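Side-chain contact in inactive dihydroorotase-like domain (Chaetomium thermophilum, PDB 5NNL), which has the fold of the dihydroorotase family, a barrel of parallel strands ringed by helices, but belongs to its inactive members: residues 163-168 / 210-215. Residues are numbered along the deposited sequence; the frame is centred on the assembly and turned at random.
Sequences KLITLG and LPIIDV
Ile212 reaches out from its loop and sets its branched side chain against Thr166 and Ile165, neighbours on one turn of helix 159-170. Both of its branches lie close to the threonine hydroxyl: CG1 of Ile212 approaches OG1 of Thr166 to 3.4 Å, and CG2 of Ile212 stands 3.6 Å from that same OG1. The side chains of Ile212 and Thr166 cross nearly at right angles, with the methyl CG2 of Thr166 coming within 4.2 Å of CD1 of Ile212. No hydrogen bond spans the contact, for the isoleucine offers the oxygen only carbon. The hydroxyl is instead hydrogen-bonded to the carbonyl oxygen of Ile162, one turn earlier in its own helix. The chi1 of Thr166, -59°, suits this bond by placing OG1 beside the backbone N and opposite the carbonyl carbon.

Ile165 adds an apolar contact, its CG2 methyl lying 4.0 Å from CG2 of Ile212. Here the two side chains run past one another in opposite directions. The contact is small, burying 128 Å² in all, and rests on van der Waals packing of one isoleucine against a hydroxyl and two methyls.

The backbones stay apart, with CA of Thr166 6.3 Å from CA of Ile212. Lys169, farther along the helix, also reaches the loop: its NZ hydrogen-bonds to the carbonyl oxygen of Ile212 and forms a salt bridge with OD2 of Asp214. Ile165 also packs on Cys177 of strand 175-180, the strand that follows its helix, while the loop, flanked by helix 257-271, leads into the adjacent parallel strand 215-217 of the barrel.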
# COMPACT_ATOMS: atom_id res chain seq x y z
N LYS A 163 -4.05 19.21 2.80
CA LYS A 163 -3.75 20.48 3.44
C LYS A 163 -3.90 20.40 4.95
O LYS A 163 -3.14 21.05 5.68
CB LYS A 163 -4.64 21.59 2.88
CG LYS A 163 -4.27 22.01 1.46
CD LYS A 163 -4.91 23.32 1.08
CE LYS A 163 -4.25 24.49 1.81
NZ LYS A 163 -4.68 25.80 1.25
N LEU A 164 -4.86 19.62 5.44
CA LEU A 164 -4.96 19.40 6.88
C LEU A 164 -3.74 18.64 7.39
O LEU A 164 -3.22 18.94 8.48
CB LEU A 164 -6.24 18.64 7.21
CG LEU A 164 -6.44 18.25 8.68
CD1 LEU A 164 -6.53 19.48 9.57
CD2 LEU A 164 -7.68 17.38 8.83
N ILE A 165 -3.26 17.66 6.63
CA ILE A 165 -2.06 16.93 7.02
C ILE A 165 -0.86 17.86 7.02
O ILE A 165 -0.02 17.81 7.93
CB ILE A 165 -1.85 15.72 6.09
CG1 ILE A 165 -2.93 14.66 6.37
CG2 ILE A 165 -0.47 15.10 6.27
CD1 ILE A 165 -3.14 13.68 5.24
N THR A 166 -0.76 18.74 6.02
CA THR A 166 0.30 19.74 6.00
C THR A 166 0.29 20.57 7.28
O THR A 166 1.34 20.80 7.90
CB THR A 166 0.14 20.66 4.79
OG1 THR A 166 0.19 19.89 3.58
CG2 THR A 166 1.23 21.73 4.76
N LEU A 167 -0.89 21.03 7.70
CA LEU A 167 -0.98 21.84 8.91
C LEU A 167 -0.56 21.04 10.13
O LEU A 167 0.17 21.54 10.99
CB LEU A 167 -2.41 22.37 9.07
CG LEU A 167 -2.65 23.33 10.23
CD1 LEU A 167 -1.84 24.60 10.08
CD2 LEU A 167 -4.14 23.65 10.35
N GLY A 168 -1.02 19.79 10.24
CA GLY A 168 -0.59 18.96 11.35
C GLY A 168 0.91 18.80 11.41
O GLY A 168 1.52 18.89 12.48
N LEU A 210 3.90 17.06 -2.88
CA LEU A 210 4.81 15.92 -2.84
C LEU A 210 5.75 15.93 -1.64
O LEU A 210 6.01 14.85 -1.09
CB LEU A 210 5.61 15.85 -4.15
CG LEU A 210 4.80 15.48 -5.39
CD1 LEU A 210 5.66 15.60 -6.64
CD2 LEU A 210 4.22 14.09 -5.28
N PRO A 211 6.30 17.07 -1.19
CA PRO A 211 7.09 17.04 0.05
C PRO A 211 6.31 16.54 1.25
O PRO A 211 6.90 15.95 2.16
CB PRO A 211 7.51 18.51 0.22
CG PRO A 211 7.46 19.08 -1.15
CD PRO A 211 6.32 18.39 -1.84
N ILE A 212 5.00 16.77 1.27
CA ILE A 212 4.16 16.34 2.39
C ILE A 212 3.86 14.86 2.31
O ILE A 212 3.61 14.22 3.34
CB ILE A 212 2.86 17.17 2.41
CG1 ILE A 212 3.18 18.67 2.52
CG2 ILE A 212 1.92 16.71 3.52
CD1 ILE A 212 4.18 19.03 3.61
N ILE A 213 3.85 14.28 1.12
CA ILE A 213 3.53 12.87 0.94
C ILE A 213 4.79 12.06 1.24
O ILE A 213 5.81 12.22 0.56
CB ILE A 213 3.00 12.60 -0.47
CG1 ILE A 213 1.83 13.55 -0.78
CG2 ILE A 213 2.56 11.15 -0.60
CD1 ILE A 213 1.37 13.52 -2.21
N ASP A 214 4.72 11.21 2.25
CA ASP A 214 5.88 10.44 2.70
C ASP A 214 6.06 9.15 1.93
O ASP A 214 7.19 8.70 1.74
CB ASP A 214 5.74 10.14 4.20
CG ASP A 214 5.61 11.39 5.04
OD1 ASP A 214 6.60 12.13 5.18
OD2 ASP A 214 4.49 11.66 5.53
N VAL A 215 4.96 8.54 1.45
CA VAL A 215 4.99 7.19 0.91
C VAL A 215 4.07 7.09 -0.30
O VAL A 215 3.02 7.73 -0.37
CB VAL A 215 4.55 6.16 1.98
CG1 VAL A 215 4.46 4.75 1.40
CG2 VAL A 215 5.50 6.19 3.17